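Local coordinates for protein RmpA (Streptococcus mutans, PDB 3BJV) that probably carries phosphate as the ascorbate-specific IIA component of the phosphoenolpyruvate-dependent sugar phosphotransferase system, which couples sugar uptake to phosphorylation, at residues 28-31 / 32-36; 67-70 / 71-75; 108-111 / 112-116; 143-146 / 147-151. All blocks are in the same frame, centred on the assembly; numbering follows the deposited sequence.

Contact 1 of 4, residues 28-31 / 32-36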
# COMPACT_ATOMS: atom_id res chain seq x y z
N LEU A 28 -12.33 -1.81 18.90
CA LEU A 28 -13.26 -2.74 18.32
C LEU A 28 -12.67 -3.52 17.17
O LEU A 28 -13.06 -4.67 16.97
CB LEU A 28 -14.49 -2.01 17.82
CG LEU A 28 -15.37 -1.38 18.89
CD1 LEU A 28 -16.42 -0.60 18.17
CD2 LEU A 28 -16.02 -2.41 19.89
N SER A 29 -11.75 -2.92 16.41
CA SER A 29 -11.27 -3.60 15.22
C SER A 29 -10.15 -4.61 15.51
O SER A 29 -9.86 -5.52 14.75
CB SER A 29 -10.92 -2.59 14.09
OG SER A 29 -9.75 -1.83 14.37
N VAL A 30 -9.52 -4.47 16.66
CA VAL A 30 -8.32 -5.25 16.96
C VAL A 30 -8.63 -6.38 17.95
O VAL A 30 -7.94 -7.39 18.00
CB VAL A 30 -7.23 -4.31 17.56
CG1 VAL A 30 -6.14 -5.12 18.27
CG2 VAL A 30 -6.66 -3.41 16.43
N THR A 31 -9.66 -6.15 18.75
CA THR A 31 -10.10 -7.07 19.76
C THR A 31 -10.36 -8.45 19.17
O THR A 31 -9.89 -9.43 19.70
CB THR A 31 -11.34 -6.51 20.45
OG1 THR A 31 -10.91 -5.72 21.55
CG2 THR A 31 -12.24 -7.66 20.95
N PRO A 32 -11.10 -8.54 18.06
CA PRO A 32 -11.28 -9.90 17.50
C PRO A 32 -9.99 -10.70 17.27
O PRO A 32 -10.01 -11.92 17.44
CB PRO A 32 -12.08 -9.67 16.20
CG PRO A 32 -12.72 -8.33 16.37
CD PRO A 32 -11.85 -7.51 17.30
N LEU A 33 -8.90 -10.01 16.89
CA LEU A 33 -7.58 -10.59 16.65
C LEU A 33 -6.74 -10.89 17.91
O LEU A 33 -5.88 -11.78 17.90
CB LEU A 33 -6.75 -9.62 15.80
CG LEU A 33 -7.34 -9.26 14.45
CD1 LEU A 33 -6.38 -8.31 13.69
CD2 LEU A 33 -7.62 -10.55 13.70
N ILE A 34 -6.94 -10.12 18.97
CA ILE A 34 -6.47 -10.53 20.28
C ILE A 34 -7.21 -11.85 20.71
O ILE A 34 -6.56 -12.80 21.12
CB ILE A 34 -6.73 -9.46 21.32
CG1 ILE A 34 -5.92 -8.21 21.01
CG2 ILE A 34 -6.39 -10.00 22.63
CD1 ILE A 34 -6.54 -6.95 21.60
N GLU A 35 -8.54 -11.90 20.60
CA GLU A 35 -9.23 -13.12 20.98
C GLU A 35 -8.77 -14.37 20.21
O GLU A 35 -8.56 -15.42 20.78
CB GLU A 35 -10.73 -12.93 20.89
CG GLU A 35 -11.25 -11.88 21.84
CD GLU A 35 -12.60 -11.32 21.41
OE1 GLU A 35 -13.15 -11.72 20.35
OE2 GLU A 35 -13.12 -10.47 22.15
N SER A 36 -8.56 -14.25 18.91
CA SER A 36 -8.05 -15.40 18.20
C SER A 36 -6.60 -15.70 18.44
O SER A 36 -6.17 -16.77 18.05
CB SER A 36 -8.32 -15.27 16.70
OG SER A 36 -7.57 -14.22 16.16
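Pro32 presses its ring against the turn before it, and the result is a proline kink within helix 22-36. Its ring CD lies 3.1 Å from Leu28 O, where an amide hydrogen of an unbroken helix would point, and its N has no hydrogen to offer that carbonyl. Leu33 N also lacks a bond to Ser29 O, which instead accepts from Ser81 OG. Regular bonding returns beyond the ring. Val30 O receives Ile34 N at 3.1 Å in the carbonyl plane, plus a weak bond from Leu33 N, and Thr31 O receives Glu35 N almost straight, with an N-H...O angle of 173°. Two side-chain pairs span this turn, each crossing at a slant. In the first, CG1 of Val30, anti to its own backbone N at chi1 163°, meets CD1 of Ile34 at 3.8 Å, methyl against methyl. In the second, the extended Glu35 chain runs back toward Thr31; with OG1 turned back to bond Lys27 O, Thr31 CG2 is left anti to the backbone N, beside Glu35. Glu35 OE1 is held by a salt bridge to Arg14. On the sheet side of the helix, Leu33 reaches Ala79. The carboxylate's other oxygen, Glu35 OE2, ends 3.2 Å from Thr31 CG2.

Contact 2 of 4, residues 67-70 / 71-75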
# COMPACT_ATOMS: atom_id res chain seq x y z
N PRO A 67 -6.34 0.06 10.48
CA PRO A 67 -5.46 0.25 11.64
C PRO A 67 -4.42 -0.91 11.77
O PRO A 67 -4.78 -2.09 11.61
CB PRO A 67 -6.42 0.19 12.83
CG PRO A 67 -7.80 0.21 12.27
CD PRO A 67 -7.74 -0.18 10.85
N HIS A 68 -3.16 -0.55 11.98
CA HIS A 68 -2.06 -1.50 12.16
C HIS A 68 -0.86 -0.84 12.87
O HIS A 68 -0.82 0.38 13.08
CB HIS A 68 -1.59 -2.07 10.84
CG HIS A 68 -0.99 -1.04 9.93
ND1 HIS A 68 -1.73 -0.06 9.32
CD2 HIS A 68 0.29 -0.84 9.55
CE1 HIS A 68 -0.94 0.72 8.60
NE2 HIS A 68 0.30 0.28 8.75
N ALA A 69 0.10 -1.67 13.25
CA ALA A 69 1.36 -1.24 13.82
C ALA A 69 2.44 -2.16 13.20
O ALA A 69 2.12 -3.04 12.41
CB ALA A 69 1.29 -1.39 15.32
N ARG A 70 3.71 -1.93 13.56
CA ARG A 70 4.85 -2.76 13.11
C ARG A 70 4.62 -4.21 13.57
O ARG A 70 3.99 -4.38 14.59
CB ARG A 70 6.18 -2.26 13.74
CG ARG A 70 6.48 -0.75 13.60
CD ARG A 70 7.95 -0.41 13.98
NE ARG A 70 8.34 -0.73 15.37
CZ ARG A 70 9.61 -0.69 15.84
NH1 ARG A 70 10.63 -0.34 15.03
NH2 ARG A 70 9.88 -1.01 17.12
N PRO A 71 5.13 -5.23 12.83
CA PRO A 71 5.09 -6.63 13.29
C PRO A 71 5.66 -6.83 14.69
O PRO A 71 5.12 -7.63 15.44
CB PRO A 71 5.94 -7.38 12.27
CG PRO A 71 5.85 -6.55 11.04
CD PRO A 71 5.72 -5.13 11.47
N GLU A 72 6.68 -6.06 15.06
CA GLU A 72 7.37 -6.23 16.33
C GLU A 72 6.49 -5.85 17.51
O GLU A 72 6.74 -6.29 18.61
CB GLU A 72 8.67 -5.38 16.41
CG GLU A 72 9.72 -5.81 15.38
CD GLU A 72 9.40 -5.29 13.98
OE1 GLU A 72 8.50 -4.42 13.91
OE2 GLU A 72 10.01 -5.76 12.98
N ALA A 73 5.49 -5.02 17.29
CA ALA A 73 4.53 -4.66 18.35
C ALA A 73 3.47 -5.78 18.65
O ALA A 73 2.38 -5.50 19.06
CB ALA A 73 3.84 -3.32 18.00
N GLY A 74 3.81 -7.04 18.43
CA GLY A 74 2.97 -8.14 18.93
C GLY A 74 2.13 -8.91 17.92
O GLY A 74 1.14 -9.56 18.32
N VAL A 75 2.50 -8.89 16.65
CA VAL A 75 1.86 -9.76 15.69
C VAL A 75 2.47 -11.18 15.83
O VAL A 75 3.69 -11.30 15.79
CB VAL A 75 1.99 -9.23 14.22
CG1 VAL A 75 1.38 -10.23 13.19
CG2 VAL A 75 1.37 -7.78 14.09
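Arg70 and Glu72 meet across a local turn at the protein surface, in the loop that joins strand 63-65 to strand 79-85. The turn is a type I beta-turn over residues 70-73: Ala73 N bonds to Arg70 O at 3.2 Å, and Pro71 and Glu72 both have helical backbone angles at its corners. The donor lies above the carbonyl plane, 58° out of it and not on a lone pair. Val75 N to Pro71 O at 3.1 Å, an i to i+4 bond, closes a second, overlapping turn that passes through Gly74, whose phi is positive at 106°. Toward helix 42-54, the methyls of Ala69 and Ala73 stand 4.2 Å apart, CB to CB, and both touch Ala46. The two charged chains, both exposed, cross at about a right angle. Glu72 folds at chi2 (77°), which brings OE1 over one face of the Arg70 guanidinium. Their salt bridge is long, 4.0 Å from NE to OE1, and no N-H points at the oxygen, so the attraction is one of charge without a directed bond. Closer than any guanidinium nitrogen to Glu72 OE1 is the aliphatic base of the arginine, with Arg70 CB at 3.2 Å.

Contact 3 of 4, residues 108-111 / 112-116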
# COMPACT_ATOMS: atom_id res chain seq x y z
N SER A 108 6.88 -6.26 6.67
CA SER A 108 6.54 -5.20 5.73
C SER A 108 6.37 -5.74 4.32
O SER A 108 5.61 -5.20 3.55
CB SER A 108 7.60 -4.09 5.73
OG SER A 108 8.87 -4.54 5.17
N LYS A 109 7.05 -6.83 3.98
CA LYS A 109 6.96 -7.39 2.66
C LYS A 109 5.55 -7.90 2.39
O LYS A 109 5.00 -7.65 1.31
CB LYS A 109 8.04 -8.47 2.43
CG LYS A 109 9.41 -7.86 2.32
CD LYS A 109 10.53 -8.87 2.03
CE LYS A 109 11.86 -8.27 2.60
NZ LYS A 109 11.82 -8.36 4.12
N ILE A 110 4.96 -8.61 3.36
CA ILE A 110 3.63 -9.13 3.14
C ILE A 110 2.50 -8.03 3.27
O ILE A 110 1.46 -8.08 2.58
CB ILE A 110 3.36 -10.51 3.86
CG1 ILE A 110 2.38 -10.36 4.99
CG2 ILE A 110 4.63 -11.30 4.23
CD1 ILE A 110 1.03 -10.77 4.58
N HIS A 111 2.74 -7.04 4.13
CA HIS A 111 1.93 -5.82 4.22
C HIS A 111 1.72 -5.17 2.81
O HIS A 111 0.60 -4.86 2.36
CB HIS A 111 2.67 -4.88 5.17
CG HIS A 111 1.97 -3.58 5.44
ND1 HIS A 111 2.17 -2.45 4.65
CD2 HIS A 111 1.14 -3.20 6.43
CE1 HIS A 111 1.44 -1.46 5.13
NE2 HIS A 111 0.82 -1.88 6.21
N THR A 112 2.84 -5.01 2.10
CA THR A 112 2.88 -4.32 0.85
C THR A 112 2.45 -5.20 -0.27
O THR A 112 1.64 -4.77 -1.09
CB THR A 112 4.30 -3.73 0.59
OG1 THR A 112 4.47 -2.64 1.48
CG2 THR A 112 4.43 -3.18 -0.84
N SER A 113 3.00 -6.40 -0.36
CA SER A 113 2.69 -7.18 -1.55
C SER A 113 1.50 -8.14 -1.49
O SER A 113 1.03 -8.61 -2.54
CB SER A 113 3.92 -7.86 -2.16
OG SER A 113 4.22 -9.05 -1.50
N VAL A 114 1.02 -8.41 -0.29
CA VAL A 114 -0.09 -9.37 -0.11
C VAL A 114 -1.38 -8.75 0.51
O VAL A 114 -2.49 -8.98 -0.03
CB VAL A 114 0.36 -10.63 0.73
CG1 VAL A 114 -0.81 -11.60 0.85
CG2 VAL A 114 1.57 -11.37 0.10
N ALA A 115 -1.24 -7.99 1.59
CA ALA A 115 -2.36 -7.40 2.34
C ALA A 115 -3.06 -6.20 1.68
O ALA A 115 -4.30 -6.21 1.55
CB ALA A 115 -1.86 -6.96 3.70
N ILE A 116 -2.28 -5.19 1.27
CA ILE A 116 -2.78 -3.96 0.64
C ILE A 116 -3.48 -4.14 -0.69
O ILE A 116 -4.54 -3.60 -0.86
CB ILE A 116 -1.65 -2.86 0.54
CG1 ILE A 116 -1.53 -2.07 1.85
CG2 ILE A 116 -1.81 -1.92 -0.71
CD1 ILE A 116 -0.13 -1.59 2.00
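His111 and Ile116 lean against each other at a slant, the isoleucine methyl CD1 coming within 3.5 Å of His111 CE1. The approach to the ring is oblique. It depends on the histidine being turned with CG anti to its backbone N (chi1 -178°), which holds the imidazole out from the helix, where Ile116 CD1 comes up to its ND1-CE1 side. At the ring's edge, in its plane, lies Thr112 OG1, 3.9 Å from His111 ND1. The same ring meets that of His68, with the planes at about 45°, and packs on Thr112 of the second subunit. Ile110 is less relaxed: its chi1 of 110° is away from any staggered position, yet its CD1 still finds Val114 CB at 3.9 Å, and the side chain also packs on Asp78 and Ala105.

Near the start of helix 108-123 the backbone widens into a pi-type turn. Ile110 O accepts from both Val114 N and Ala115 N, each at 2.9 Å, and His111 O takes Ile116 N, five residues on, at 3.1 Å. Before the widening the bonds are ordinary alpha-helical ones, Thr112 N to Ser108 O and Ser113 N to Lys109 O. Ser113 OG sits between its backbone N and carbonyl carbon, and from there gives a second bond to Lys109 O at 3.2 Å. The amide and the hydroxyl reach that oxygen from opposite faces of its plane. The lysine ammonium forms a cation-pi contact with Tyr54 of the second subunit; the side chain of Lys109 also packs on Tyr57 of that subunit, which Ser113 touches as well.

Contact 4 of 4, residues 143-146 / 147-151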
# COMPACT_ATOMS: atom_id res chain seq x y z
N ALA A 143 -19.40 -12.42 0.41
CA ALA A 143 -19.83 -12.34 -1.00
C ALA A 143 -19.14 -11.15 -1.72
O ALA A 143 -18.59 -11.32 -2.83
CB ALA A 143 -21.35 -12.30 -1.14
N MET A 144 -19.10 -9.98 -1.08
CA MET A 144 -18.26 -8.87 -1.57
C MET A 144 -16.77 -9.19 -1.78
O MET A 144 -16.18 -8.76 -2.76
CB MET A 144 -18.37 -7.65 -0.67
CG MET A 144 -19.72 -6.97 -0.82
SD MET A 144 -19.86 -5.50 0.22
CE MET A 144 -18.66 -4.36 -0.49
N VAL A 145 -16.17 -9.94 -0.86
CA VAL A 145 -14.78 -10.32 -1.01
C VAL A 145 -14.61 -11.17 -2.27
O VAL A 145 -13.67 -10.94 -3.02
CB VAL A 145 -14.22 -11.04 0.23
CG1 VAL A 145 -12.89 -11.72 -0.09
CG2 VAL A 145 -14.09 -10.07 1.42
N GLU A 146 -15.52 -12.12 -2.51
CA GLU A 146 -15.50 -12.90 -3.75
C GLU A 146 -15.48 -12.01 -5.01
O GLU A 146 -14.69 -12.21 -5.92
CB GLU A 146 -16.72 -13.84 -3.81
CG GLU A 146 -16.70 -14.89 -2.74
CD GLU A 146 -15.47 -15.73 -2.89
OE1 GLU A 146 -15.17 -16.07 -4.08
OE2 GLU A 146 -14.79 -16.00 -1.85
N GLU A 147 -16.39 -11.05 -5.04
CA GLU A 147 -16.55 -10.16 -6.16
C GLU A 147 -15.29 -9.28 -6.42
O GLU A 147 -15.11 -8.78 -7.51
CB GLU A 147 -17.79 -9.32 -5.86
CG GLU A 147 -18.16 -8.24 -6.86
CD GLU A 147 -19.21 -7.25 -6.30
OE1 GLU A 147 -19.32 -6.15 -6.92
OE2 GLU A 147 -19.92 -7.56 -5.28
N SER A 148 -14.44 -9.10 -5.41
CA SER A 148 -13.24 -8.28 -5.53
C SER A 148 -12.14 -9.02 -6.27
O SER A 148 -11.17 -8.43 -6.72
CB SER A 148 -12.72 -7.89 -4.14
OG SER A 148 -12.13 -9.00 -3.44
N LYS A 149 -12.32 -10.33 -6.42
CA LYS A 149 -11.24 -11.21 -6.89
C LYS A 149 -10.85 -11.03 -8.38
O LYS A 149 -9.79 -11.50 -8.81
CB LYS A 149 -11.51 -12.67 -6.49
CG LYS A 149 -11.40 -12.93 -4.93
CD LYS A 149 -10.82 -14.33 -4.60
CE LYS A 149 -11.81 -15.32 -3.91
NZ LYS A 149 -11.68 -15.41 -2.35
N SER A 150 -11.67 -10.29 -9.13
CA SER A 150 -11.35 -10.00 -10.52
C SER A 150 -10.59 -8.66 -10.70
O SER A 150 -10.34 -8.19 -11.83
CB SER A 150 -12.63 -10.02 -11.35
OG SER A 150 -13.31 -8.79 -11.17
N SER A 151 -10.23 -8.03 -9.58
CA SER A 151 -9.36 -6.87 -9.55
C SER A 151 -8.01 -7.21 -10.20
O SER A 151 -7.51 -8.31 -10.02
CB SER A 151 -9.16 -6.48 -8.08
OG SER A 151 -8.32 -5.34 -7.91
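Glu147 N bonds to Ala143 O at 3.1 Å in ordinary alpha-helical fashion, but in the C-terminal turn of helix 138-147 and the residues that follow, i to i+3 bonds of 3-10 type appear. Ser148 N keeps a weak bond to Met144 O while also reaching Val145 O, and Lys149 N binds Glu146 O at 3.1 Å. Ser148 N, in its bond to Val145 O, and Lys149 N both stand well above the carbonyl planes, Lys149 N by 54°. Two residues on, Ser151 N bonds to Ser148 O, again across three residues.

Ser148 adds a side-chain bond to the same turn. Its OG lies between its own N and carbonyl carbon (chi1 72°), which aims it back at Val145 O, so that this oxygen has both Ser148 N and Ser148 OG as donors. The 2.5 Å from Ser148 OG to Val145 O is implausibly short, however, and the detailed geometry of that bond is doubtful. On the buried side Met144 packs on Leu122, Arg131 and Leu132, and Ser148 on Ala121, so the turn is fitted against helices 108-123 and 128-133. Glu147, extended from CG onward, forms a salt bridge to Arg131. On the exposed side Glu146 and Lys149 lie side by side and point the same way. Glu146 bends at chi2 (-60°) to bring its carboxylate beside the curled lysine, whose CE comes 3.4 Å from Glu146 OE1 and whose NZ meets Glu146 OE2 from above the carboxylate plane at 3.2 Å.

In the fold
Contact 2 touches both contact 1 and contact 3, which stay about 11 Å apart at their nearest atoms, while contact 4 stands apart. Contact 1 meets contact 2 through Ser29 OG and Pro67 CG, 3.5 Å apart, with centres about 13 Å from each other. Contact 2 meets contact 3, also about 13 Å between centres, where His68 NE2 lies 3.4 Å from His111 NE2. Since enzymes of this family pass phosphate through a histidine, this close pair is consistent with their phosphotransfer site. It lies by the dimer interface: His68, too, touches the second subunit. Contact 4 has its nearest atoms about 8 Å from contact 3 and about 15 Å from contact 2.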